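Mandelate racemase/muconate lactonizing enzyme family protein (Roseovarius sp. TM1035, PDB 3T9P) is of undetermined specificity but, as a putative member of the enolase superfamily, probably catalyses a reaction that begins by abstracting a proton next to a carboxylate. Local coordinates at residues 134-139 against 330-335; 166-171 against 202-207; 30-35 against 380-385; 264-269 against 294-299. One frame throughout, in Å; residues are numbered along the deposited sequence.

Interaction 1 (134-139 against 330-335)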
# COMPACT_ATOMS: atom_id res chain seq x y z
N VAL A 134 -31.95 -3.58 -4.28
CA VAL A 134 -30.84 -3.22 -5.09
C VAL A 134 -30.79 -4.21 -6.30
O VAL A 134 -30.59 -5.43 -6.09
CB VAL A 134 -29.58 -3.32 -4.23
CG1 VAL A 134 -28.38 -2.91 -5.01
CG2 VAL A 134 -29.68 -2.33 -3.07
N ARG A 135 -30.90 -3.72 -7.53
CA ARG A 135 -30.70 -4.57 -8.71
C ARG A 135 -29.26 -5.13 -8.71
O ARG A 135 -28.30 -4.38 -8.49
CB ARG A 135 -30.77 -3.79 -10.01
CG ARG A 135 -30.84 -4.73 -11.26
CD ARG A 135 -30.49 -3.94 -12.45
NE ARG A 135 -30.54 -4.78 -13.64
CZ ARG A 135 -30.27 -4.32 -14.84
NH1 ARG A 135 -29.92 -3.03 -14.97
NH2 ARG A 135 -30.34 -5.13 -15.87
N ALA A 136 -29.13 -6.39 -9.01
CA ALA A 136 -27.77 -7.03 -8.97
C ALA A 136 -27.39 -7.50 -10.36
O ALA A 136 -28.29 -7.90 -11.18
CB ALA A 136 -27.82 -8.30 -8.02
N TYR A 137 -26.08 -7.66 -10.57
CA TYR A 137 -25.64 -8.42 -11.70
C TYR A 137 -25.00 -9.69 -11.16
O TYR A 137 -24.34 -9.66 -10.16
CB TYR A 137 -24.67 -7.61 -12.59
CG TYR A 137 -23.30 -7.25 -12.08
CD1 TYR A 137 -23.03 -5.94 -11.63
CD2 TYR A 137 -22.21 -8.12 -12.27
CE1 TYR A 137 -21.66 -5.54 -11.31
CE2 TYR A 137 -20.88 -7.74 -11.96
CZ TYR A 137 -20.63 -6.47 -11.45
OH TYR A 137 -19.33 -6.14 -11.21
N ALA A 138 -25.17 -10.77 -11.91
CA ALA A 138 -24.60 -12.08 -11.55
C ALA A 138 -23.15 -12.07 -12.01
O ALA A 138 -22.83 -11.82 -13.17
CB ALA A 138 -25.48 -13.23 -12.32
N SER A 139 -22.23 -12.24 -11.09
CA SER A 139 -20.82 -12.14 -11.44
C SER A 139 -20.09 -13.52 -11.30
O SER A 139 -20.04 -14.09 -10.17
CB SER A 139 -20.12 -11.16 -10.48
OG SER A 139 -18.82 -10.85 -10.96
N LYS A 330 -25.41 1.00 -12.23
CA LYS A 330 -26.60 0.22 -12.62
C LYS A 330 -26.98 -0.91 -11.71
O LYS A 330 -28.08 -1.44 -11.76
CB LYS A 330 -26.44 -0.28 -14.10
CG LYS A 330 -26.46 0.86 -15.09
CD LYS A 330 -25.92 0.36 -16.44
CE LYS A 330 -25.43 1.51 -17.19
NZ LYS A 330 -25.52 1.22 -18.61
N TYR A 331 -26.05 -1.37 -10.90
CA TYR A 331 -26.24 -2.64 -10.28
C TYR A 331 -25.15 -2.99 -9.27
O TYR A 331 -24.00 -2.58 -9.39
CB TYR A 331 -26.28 -3.77 -11.35
CG TYR A 331 -25.55 -3.55 -12.67
CD1 TYR A 331 -24.26 -3.08 -12.72
CD2 TYR A 331 -26.23 -3.83 -13.93
CE1 TYR A 331 -23.60 -2.82 -13.93
CE2 TYR A 331 -25.57 -3.60 -15.19
CZ TYR A 331 -24.29 -3.10 -15.18
OH TYR A 331 -23.66 -2.85 -16.37
N LEU A 332 -25.53 -3.87 -8.37
CA LEU A 332 -24.65 -4.45 -7.37
C LEU A 332 -23.90 -5.65 -7.97
O LEU A 332 -24.54 -6.56 -8.47
CB LEU A 332 -25.52 -4.93 -6.19
CG LEU A 332 -24.98 -5.90 -5.12
CD1 LEU A 332 -24.08 -5.17 -4.17
CD2 LEU A 332 -26.12 -6.73 -4.38
N GLU A 333 -22.58 -5.71 -7.83
CA GLU A 333 -21.86 -6.99 -8.14
C GLU A 333 -22.27 -8.10 -7.17
O GLU A 333 -22.13 -7.95 -5.94
CB GLU A 333 -20.37 -6.76 -8.04
CG GLU A 333 -19.66 -8.12 -8.46
CD GLU A 333 -18.22 -7.98 -8.75
OE1 GLU A 333 -17.59 -6.99 -8.29
OE2 GLU A 333 -17.67 -8.95 -9.36
N PHE A 334 -22.86 -9.20 -7.70
CA PHE A 334 -23.29 -10.34 -6.82
C PHE A 334 -22.57 -11.65 -7.22
O PHE A 334 -22.86 -12.21 -8.27
CB PHE A 334 -24.81 -10.47 -6.84
CG PHE A 334 -25.36 -11.39 -5.79
CD1 PHE A 334 -25.62 -10.93 -4.51
CD2 PHE A 334 -25.58 -12.74 -6.06
CE1 PHE A 334 -26.10 -11.81 -3.48
CE2 PHE A 334 -26.01 -13.63 -5.05
CZ PHE A 334 -26.30 -13.17 -3.76
N SER A 335 -21.63 -12.14 -6.40
CA SER A 335 -20.88 -13.30 -6.80
C SER A 335 -21.87 -14.51 -6.84
O SER A 335 -22.63 -14.75 -5.91
CB SER A 335 -19.79 -13.56 -5.75
OG SER A 335 -19.30 -14.87 -5.98
O HOH W 1 -30.00 -0.63 -13.23

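Interaction 2 (166-171 against 202-207)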
# COMPACT_ATOMS: atom_id res chain seq x y z
N PHE A 166 -25.18 -9.69 -16.26
CA PHE A 166 -24.19 -10.78 -16.01
C PHE A 166 -22.79 -10.32 -16.36
O PHE A 166 -22.60 -9.70 -17.37
CB PHE A 166 -24.53 -11.99 -16.95
CG PHE A 166 -25.80 -12.67 -16.56
CD1 PHE A 166 -27.02 -12.15 -17.01
CD2 PHE A 166 -25.80 -13.83 -15.73
CE1 PHE A 166 -28.23 -12.78 -16.64
CE2 PHE A 166 -27.02 -14.47 -15.31
CZ PHE A 166 -28.25 -13.90 -15.75
N LYS A 167 -21.78 -10.70 -15.55
CA LYS A 167 -20.40 -10.40 -15.84
C LYS A 167 -19.60 -11.72 -15.82
O LYS A 167 -19.79 -12.51 -14.93
CB LYS A 167 -19.81 -9.51 -14.73
CG LYS A 167 -18.31 -9.10 -15.13
CD LYS A 167 -17.89 -7.94 -14.16
CE LYS A 167 -17.21 -8.49 -12.91
NZ LYS A 167 -16.81 -7.29 -12.09
N TRP A 168 -18.77 -11.88 -16.83
CA TRP A 168 -17.80 -12.97 -16.93
C TRP A 168 -16.40 -12.46 -17.31
O TRP A 168 -16.14 -11.23 -17.35
CB TRP A 168 -18.37 -14.03 -17.94
CG TRP A 168 -18.58 -13.68 -19.35
CD1 TRP A 168 -17.79 -14.08 -20.41
CD2 TRP A 168 -19.65 -12.87 -19.94
NE1 TRP A 168 -18.35 -13.65 -21.60
CE2 TRP A 168 -19.49 -12.92 -21.32
CE3 TRP A 168 -20.81 -12.23 -19.41
CZ2 TRP A 168 -20.34 -12.22 -22.20
CZ3 TRP A 168 -21.68 -11.59 -20.26
CH2 TRP A 168 -21.48 -11.66 -21.69
N ARG A 169 -15.48 -13.42 -17.52
CA ARG A 169 -14.05 -13.08 -17.64
C ARG A 169 -13.52 -13.27 -19.00
O ARG A 169 -13.89 -14.24 -19.69
CB ARG A 169 -13.16 -13.92 -16.71
CG ARG A 169 -13.62 -13.91 -15.22
CD ARG A 169 -13.40 -12.59 -14.53
NE ARG A 169 -14.37 -12.38 -13.47
CZ ARG A 169 -14.36 -11.36 -12.62
NH1 ARG A 169 -15.38 -11.23 -11.76
NH2 ARG A 169 -13.35 -10.46 -12.64
N VAL A 170 -12.64 -12.35 -19.38
CA VAL A 170 -11.84 -12.50 -20.58
C VAL A 170 -10.34 -12.40 -20.21
O VAL A 170 -10.00 -12.00 -19.09
CB VAL A 170 -12.21 -11.45 -21.69
CG1 VAL A 170 -13.65 -11.62 -22.09
CG2 VAL A 170 -12.00 -9.97 -21.12
N GLY A 171 -9.51 -12.81 -21.16
CA GLY A 171 -8.06 -12.76 -21.04
C GLY A 171 -7.73 -13.70 -19.87
O GLY A 171 -8.50 -14.59 -19.53
N LYS A 202 -24.69 -6.91 -20.24
CA LYS A 202 -23.51 -7.81 -20.21
C LYS A 202 -22.28 -7.04 -19.85
O LYS A 202 -22.08 -5.92 -20.32
CB LYS A 202 -23.40 -8.47 -21.59
CG LYS A 202 -24.70 -9.40 -21.80
CD LYS A 202 -24.68 -9.79 -23.29
CE LYS A 202 -26.02 -9.83 -23.94
NZ LYS A 202 -25.92 -8.71 -24.97
N LEU A 203 -21.43 -7.67 -19.03
CA LEU A 203 -20.25 -7.01 -18.52
C LEU A 203 -19.17 -8.05 -18.67
O LEU A 203 -19.41 -9.27 -18.55
CB LEU A 203 -20.42 -6.74 -17.00
CG LEU A 203 -21.52 -5.79 -16.52
CD1 LEU A 203 -22.91 -6.45 -16.46
CD2 LEU A 203 -21.21 -5.20 -15.12
N VAL A 204 -17.95 -7.63 -18.90
CA VAL A 204 -16.78 -8.51 -18.76
C VAL A 204 -15.62 -7.82 -18.05
O VAL A 204 -15.60 -6.64 -17.99
CB VAL A 204 -16.30 -9.18 -20.04
CG1 VAL A 204 -17.39 -9.94 -20.71
CG2 VAL A 204 -15.65 -8.23 -20.89
N ASP A 205 -14.72 -8.62 -17.48
CA ASP A 205 -13.57 -8.12 -16.79
C ASP A 205 -12.34 -8.78 -17.37
O ASP A 205 -12.26 -9.98 -17.49
CB ASP A 205 -13.72 -8.35 -15.27
CG ASP A 205 -12.70 -7.65 -14.42
OD1 ASP A 205 -11.66 -7.19 -14.86
OD2 ASP A 205 -12.99 -7.58 -13.26
N GLY A 206 -11.40 -7.94 -17.72
CA GLY A 206 -10.14 -8.37 -18.21
C GLY A 206 -9.07 -8.53 -17.13
O GLY A 206 -8.01 -8.92 -17.42
N ASN A 207 -9.38 -8.18 -15.91
CA ASN A 207 -8.38 -8.22 -14.81
C ASN A 207 -6.92 -7.97 -15.21
O ASN A 207 -6.06 -8.81 -14.92
CB ASN A 207 -8.52 -9.55 -14.01
CG ASN A 207 -9.87 -9.64 -13.36
OD1 ASN A 207 -10.79 -10.26 -13.90
ND2 ASN A 207 -10.02 -9.00 -12.20
O HOH W 2 -12.04 -8.58 -10.02

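Interaction 3 (30-35 against 380-385). With SO4 (sulfate ion), chain D.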
# COMPACT_ATOMS: atom_id res chain seq x y z
N THR A 30 -11.24 -9.09 17.42
CA THR A 30 -11.22 -9.75 16.14
C THR A 30 -11.34 -11.29 16.26
O THR A 30 -10.82 -11.89 17.14
CB THR A 30 -9.94 -9.42 15.33
OG1 THR A 30 -8.79 -9.85 16.04
CG2 THR A 30 -9.87 -7.89 14.97
N PHE A 31 -12.07 -11.88 15.34
CA PHE A 31 -12.24 -13.29 15.24
C PHE A 31 -11.92 -13.61 13.78
O PHE A 31 -12.62 -13.19 12.92
CB PHE A 31 -13.70 -13.70 15.53
CG PHE A 31 -14.24 -13.27 16.87
CD1 PHE A 31 -14.59 -11.99 17.12
CD2 PHE A 31 -14.49 -14.17 17.84
CE1 PHE A 31 -15.12 -11.63 18.31
CE2 PHE A 31 -14.99 -13.78 19.02
CZ PHE A 31 -15.29 -12.51 19.25
N CYS A 32 -10.89 -14.38 13.54
CA CYS A 32 -10.44 -14.68 12.19
C CYS A 32 -10.04 -16.11 11.88
O CYS A 32 -9.82 -16.88 12.74
CB CYS A 32 -9.26 -13.77 11.85
SG CYS A 32 -7.89 -13.85 13.03
N ASN A 33 -9.98 -16.38 10.60
CA ASN A 33 -9.30 -17.46 9.95
C ASN A 33 -8.51 -16.82 8.81
O ASN A 33 -8.46 -15.63 8.74
CB ASN A 33 -10.14 -18.64 9.54
CG ASN A 33 -11.15 -18.35 8.45
OD1 ASN A 33 -11.03 -17.46 7.65
ND2 ASN A 33 -12.17 -19.15 8.44
N GLU A 34 -7.83 -17.59 8.00
CA GLU A 34 -7.09 -17.08 6.88
C GLU A 34 -7.94 -16.27 5.89
O GLU A 34 -7.44 -15.43 5.25
CB GLU A 34 -6.40 -18.20 6.10
CG GLU A 34 -4.95 -18.00 5.99
CD GLU A 34 -4.09 -19.27 5.56
OE1 GLU A 34 -3.70 -19.36 4.41
OE2 GLU A 34 -3.82 -20.13 6.40
N PHE A 35 -9.20 -16.62 5.76
CA PHE A 35 -10.09 -16.02 4.80
C PHE A 35 -10.86 -14.80 5.29
O PHE A 35 -11.09 -13.94 4.50
CB PHE A 35 -11.02 -17.04 4.18
CG PHE A 35 -10.32 -18.03 3.38
CD1 PHE A 35 -9.85 -17.72 2.15
CD2 PHE A 35 -10.02 -19.25 3.90
CE1 PHE A 35 -9.17 -18.64 1.44
CE2 PHE A 35 -9.32 -20.16 3.19
CZ PHE A 35 -8.90 -19.86 1.98
N SER A 380 -15.02 -21.13 16.72
CA SER A 380 -13.76 -21.77 16.51
C SER A 380 -12.79 -20.85 15.75
O SER A 380 -11.77 -21.33 15.22
CB SER A 380 -13.93 -23.09 15.71
OG SER A 380 -14.58 -22.81 14.51
N ALA A 381 -13.11 -19.56 15.71
CA ALA A 381 -12.22 -18.55 15.06
C ALA A 381 -11.05 -18.19 15.99
O ALA A 381 -11.14 -18.47 17.21
CB ALA A 381 -13.04 -17.32 14.64
N THR A 382 -9.93 -17.63 15.44
CA THR A 382 -8.84 -17.11 16.23
C THR A 382 -9.25 -15.81 16.85
O THR A 382 -9.62 -14.89 16.12
CB THR A 382 -7.59 -16.92 15.31
OG1 THR A 382 -7.26 -18.19 14.73
CG2 THR A 382 -6.36 -16.42 16.03
N TYR A 383 -9.18 -15.69 18.18
CA TYR A 383 -9.64 -14.52 18.92
C TYR A 383 -8.48 -13.60 19.29
O TYR A 383 -7.46 -14.10 19.76
CB TYR A 383 -10.38 -14.96 20.20
CG TYR A 383 -10.87 -13.84 21.07
CD1 TYR A 383 -11.99 -13.05 20.68
CD2 TYR A 383 -10.25 -13.58 22.28
CE1 TYR A 383 -12.45 -12.01 21.52
CE2 TYR A 383 -10.72 -12.55 23.11
CZ TYR A 383 -11.80 -11.79 22.74
OH TYR A 383 -12.26 -10.75 23.55
N GLN A 384 -8.65 -12.27 19.20
CA GLN A 384 -7.68 -11.38 19.75
C GLN A 384 -8.35 -10.11 20.22
O GLN A 384 -9.33 -9.63 19.61
CB GLN A 384 -6.50 -11.17 18.73
CG GLN A 384 -5.41 -10.17 19.24
CD GLN A 384 -4.17 -10.08 18.30
OE1 GLN A 384 -4.13 -10.74 17.27
NE2 GLN A 384 -3.14 -9.25 18.69
N VAL A 385 -7.90 -9.53 21.33
CA VAL A 385 -8.60 -8.37 21.84
C VAL A 385 -7.67 -7.21 22.19
O VAL A 385 -6.53 -7.44 22.65
CB VAL A 385 -9.48 -8.77 23.11
CG1 VAL A 385 -8.56 -9.38 24.22
CG2 VAL A 385 -10.25 -7.57 23.62
S SO4 D . 0.57 -10.18 17.78
O1 SO4 D . 0.60 -10.27 19.25
O2 SO4 D . 1.64 -9.22 17.47
O3 SO4 D . 0.81 -11.51 17.19
O4 SO4 D . -0.70 -9.66 17.22
O HOH W 3 -8.12 -12.40 15.72
O HOH W 4 -9.47 -19.66 12.94

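Interaction 4 (264-269 against 294-299)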
# COMPACT_ATOMS: atom_id res chain seq x y z
N SER A 264 -4.02 7.75 -5.78
CA SER A 264 -4.18 6.99 -7.04
C SER A 264 -5.58 7.17 -7.73
O SER A 264 -5.67 7.14 -9.00
CB SER A 264 -3.72 5.49 -6.95
OG SER A 264 -4.81 4.76 -6.42
N TRP A 265 -6.63 7.37 -6.94
CA TRP A 265 -7.96 7.70 -7.47
C TRP A 265 -7.88 9.03 -8.24
O TRP A 265 -8.50 9.18 -9.31
CB TRP A 265 -8.98 7.82 -6.34
CG TRP A 265 -9.44 6.44 -5.94
CD1 TRP A 265 -9.03 5.74 -4.87
CD2 TRP A 265 -10.35 5.58 -6.69
NE1 TRP A 265 -9.74 4.50 -4.81
CE2 TRP A 265 -10.49 4.37 -5.95
CE3 TRP A 265 -11.06 5.73 -7.91
CZ2 TRP A 265 -11.35 3.32 -6.36
CZ3 TRP A 265 -11.87 4.69 -8.36
CH2 TRP A 265 -11.98 3.45 -7.60
N GLN A 266 -7.12 9.95 -7.68
CA GLN A 266 -6.85 11.26 -8.28
C GLN A 266 -6.16 11.18 -9.61
O GLN A 266 -6.63 11.78 -10.60
CB GLN A 266 -6.01 12.15 -7.28
CG GLN A 266 -6.92 13.12 -6.48
CD GLN A 266 -7.77 14.04 -7.40
OE1 GLN A 266 -7.32 14.40 -8.48
NE2 GLN A 266 -9.02 14.35 -7.00
N LEU A 267 -5.05 10.49 -9.68
CA LEU A 267 -4.37 10.32 -10.93
C LEU A 267 -5.30 9.64 -11.96
O LEU A 267 -5.43 10.11 -13.11
CB LEU A 267 -3.12 9.53 -10.68
CG LEU A 267 -2.29 8.92 -11.79
CD1 LEU A 267 -1.67 10.04 -12.70
CD2 LEU A 267 -1.12 8.04 -11.25
N MET A 268 -6.01 8.61 -11.53
CA MET A 268 -6.98 7.91 -12.42
C MET A 268 -7.97 8.91 -13.09
O MET A 268 -8.25 8.82 -14.33
CB MET A 268 -7.76 6.79 -11.64
CG MET A 268 -8.74 6.02 -12.53
SD MET A 268 -9.87 4.93 -11.54
CE MET A 268 -8.77 4.22 -10.26
N LEU A 269 -8.59 9.73 -12.28
CA LEU A 269 -9.55 10.73 -12.70
C LEU A 269 -8.90 11.83 -13.55
O LEU A 269 -9.43 12.21 -14.53
CB LEU A 269 -10.33 11.28 -11.50
CG LEU A 269 -11.27 10.36 -10.74
CD1 LEU A 269 -11.82 11.02 -9.51
CD2 LEU A 269 -12.39 9.84 -11.61
N CYS A 294 -16.67 8.17 -3.89
CA CYS A 294 -17.92 8.40 -4.63
C CYS A 294 -18.09 9.89 -4.96
O CYS A 294 -18.60 10.25 -6.04
CB CYS A 294 -19.07 8.01 -3.75
SG CYS A 294 -19.14 6.15 -3.57
N GLN A 295 -17.61 10.72 -4.03
CA GLN A 295 -17.75 12.18 -4.09
C GLN A 295 -16.72 12.76 -5.04
O GLN A 295 -17.07 13.58 -5.85
CB GLN A 295 -17.74 12.71 -2.66
CG GLN A 295 -17.36 14.15 -2.46
CD GLN A 295 -16.92 14.36 -0.98
OE1 GLN A 295 -16.03 15.18 -0.69
NE2 GLN A 295 -17.53 13.57 -0.06
N MET A 296 -15.53 12.18 -5.12
CA MET A 296 -14.58 12.45 -6.21
C MET A 296 -15.12 12.10 -7.61
O MET A 296 -14.94 12.86 -8.58
CB MET A 296 -13.23 11.72 -6.01
CG MET A 296 -12.46 12.21 -4.78
SD MET A 296 -11.15 11.01 -4.29
CE MET A 296 -10.01 10.98 -5.67
N ALA A 297 -15.72 10.91 -7.72
CA ALA A 297 -16.37 10.50 -8.97
C ALA A 297 -17.50 11.48 -9.32
O ALA A 297 -17.70 11.80 -10.49
CB ALA A 297 -16.95 9.00 -8.85
N ALA A 298 -18.27 11.88 -8.32
CA ALA A 298 -19.45 12.78 -8.57
C ALA A 298 -18.95 14.14 -9.14
O ALA A 298 -19.51 14.63 -10.13
CB ALA A 298 -20.28 13.01 -7.30
N ARG A 299 -17.92 14.72 -8.54
CA ARG A 299 -17.22 15.87 -9.12
C ARG A 299 -16.71 15.69 -10.52
O ARG A 299 -16.75 16.64 -11.31
CB ARG A 299 -16.12 16.35 -8.20
CG ARG A 299 -16.74 16.91 -6.93
CD ARG A 299 -15.73 17.79 -6.09
NE ARG A 299 -14.74 16.93 -5.44
CZ ARG A 299 -14.93 16.28 -4.29
NH1 ARG A 299 -16.07 16.42 -3.62
NH2 ARG A 299 -13.96 15.48 -3.80

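Interaction 1 (134-139 against 330-335)
Ala136 to Ser139 pair in parallel with Leu332 to Ser335, the two short strand axes 4.7 Å apart and turned 45° from each other, a strong twist that suits a barrel wall. This is the seam where the first and last strands of the enolase-type (β/α)7β barrel meet. Leu332 N bonds to Arg135 O at 2.8 Å, and Tyr137 N to Leu332 O, Phe334 N to Tyr137 O and Ser139 N to Phe334 O carry the pairing onward. On the face holding Ala136, Leu332 and Phe334, Val134 CG1 sits 3.7 Å from Leu332 CB; helix 313-322 covers Leu332 and Phe334. Just ahead of strand 332-335 a water joins Arg135 NH1 to Lys330 O, while Tyr331 CD2 lies over one guanidinium face and Glu201 makes the salt bridge.

Tyr137 dominates the inner face. Its CG takes the crowded position between backbone N and carbonyl carbon (chi1 68°), which folds the ring across to the other strand, where Glu333 CA lies 3.6 Å from the Tyr137 ring centroid, over its face. The Tyr137 edge turns to the face of Tyr331 in an offset edge-to-face pair, planes 75° apart, and Tyr137 OH is hydrogen-bonded to Lys167 NZ. A leucine in place of Tyr137 would probably leave that Tyr331 face without its aromatic edge and Lys167 NZ without this hydroxyl. Farther along, Glu333 stretches out fully: Ala308 N donates to its OE1, and Ser139 OG donates to OE2 at 2.7 Å, on the anti lone pair pointing away from OE1.

Interaction 2 (166-171 against 202-207)
Phe166 to Arg169 and Lys202 to Asp205 form a buried parallel strand pair, the second and third strands of the barrel, their short axes turned 28° from each other. Leu203 is held through both its backbone N and its backbone O: N donates to Phe166 O at 2.9 Å and O accepts from Trp168 N. Asp205 repeats the pattern with Trp168 O and Val170 N.

On the face turned to the helices, Trp168 CG stands between its backbone N and carbonyl carbon (chi1 63°), laying the indole over the neighbouring strand. Val204 CG1 sits 3.8 Å from the centroid of the five-membered ring of Trp168, a CH-pi contact, and Lys202 CB meets the far end of the indole. With an alanine in place of Trp168, Val204 CG1 is likely to lose the ring it packs on, and a gap to open toward Val192 of helix 184-196.

On the inner face, Arg169 NH2 donates to Asn207 OD1 at 2.9 Å, in the guanidinium plane and on an amide lone pair. The same NH2 makes a salt bridge to Asp205 OD2. Asp205 OD1 accepts from Asn207 N, an Asx turn. Helix 184-196 completes a beta-alpha-beta unit, its polar cluster at the C-terminal strand ends, where enolase-superfamily barrels carry their active sites.

Interaction 3 (30-35 against 380-385)
Phe31 and Tyr383 lie side by side across a short antiparallel pairing, with Tyr383 CD1 over one face of the Phe31 ring, 3.5 Å from Phe31 CE2. The planes stand 59° apart, so the rings meet obliquely. Next to them Phe31 CB touches Ala381 CB. Phe31 and Tyr383 form a non-hydrogen-bonded pair; the hydrogen-bonded pairs are on either side of it. Thr30 N donates to Gln384 O at 3.0 Å and Thr30 O accepts from Gln384 N, while Cys32 and Thr382 exchange the same two bonds, Thr382 N reaching Cys32 O at 2.8 Å.

On the opposite face of the sheet Cys32 SG packs on Thr382 CB. A water there stands 2.7 Å from Thr30 OG1 and donates to Thr382 O, which thus accepts from both that water and Cys32 N. A second water donates to Cys32 O. Gln384, with CG anti to its backbone N (chi1 179°) and an extended chain, reaches outward and donates from NE2 to sulfate O4 at 2.9 Å; the ion, probably from the crystallisation liquor, is also bonded by Arg67.

Farther out, Tyr383 OH is hydrogen-bonded to Glu29 and Thr30 OG1 to His66 of helix 58-73, while Trp50, Trp377 and Leu378 pack around Phe31. The pairing adds strand 382-387 beside strand 25-32 as an outermost strand, within this chain, of the four-stranded antiparallel sheet. That return of the chain's tail to the N-terminal α+β capping domain is the arrangement of the enolase superfamily.

Interaction 4 (264-269 against 294-299)
Two of the helices that wrap the outside of the barrel, 262-270 and 287-299, run nearly parallel here, bridged by Met296, Trp265 and Leu269. Their short axes are 11.0 Å apart and differ in direction by only 18°, a spacing that side chains must bridge; no hydrogen bond crosses it.

Met296 carries most of the contact. Its CG lies anti to the carbonyl carbon (chi1 -65°) and the chain runs on straight to SD before bending at chi3 (64°), which drops the methyl onto the first turn of the other segment. Met296 CE ends 3.4 Å from Trp265 CB and 3.7 Å from Gln266 N, so the methyl rests where the Trp265 side chain leaves the helix, against the backbone N of the next residue, with Gln266 CG beside it. One turn farther on, Leu269 reaches back the other way: its CD1 lies 3.8 Å from Met296 CB and 3.7 Å from Met296 O, interlocking the two residues obliquely. The indole of Trp265 leads away from this junction, with Met268 CE over one of its faces.

Beneath the pair, Trp265, Leu269 and Ala297 all pack on Val277 of the short strand 276-277, which lies between the two helices in the chain. Trp265 also touches Val293 of helix 287-299, and Leu269 touches Leu302 beyond that helix. On another side of helix 262-270, Leu267 packs on Leu267 of the second subunit, while Met268 and Ser264 meet Tyr239 of helix 239-248.

From the N terminus, interaction 3 opens first, at 30-35, and closes last, at 380-385, so the other three lie inside its loop and the chain's two ends are joined in the capping domain. Interaction 1 opens at 134-139 and closes at 330-335, shutting the barrel. Nested within it, interactions 2 and 4 follow in series: one couples adjacent inner strands, the other two outer helices. None cross. Interactions 1 and 2 touch directly, since strands 132-139 and 165-169 are neighbours in the sheet. Interaction 4 stays about 12 Å from both, nearest atoms, and interaction 3 lies across the chain's centre from all the others.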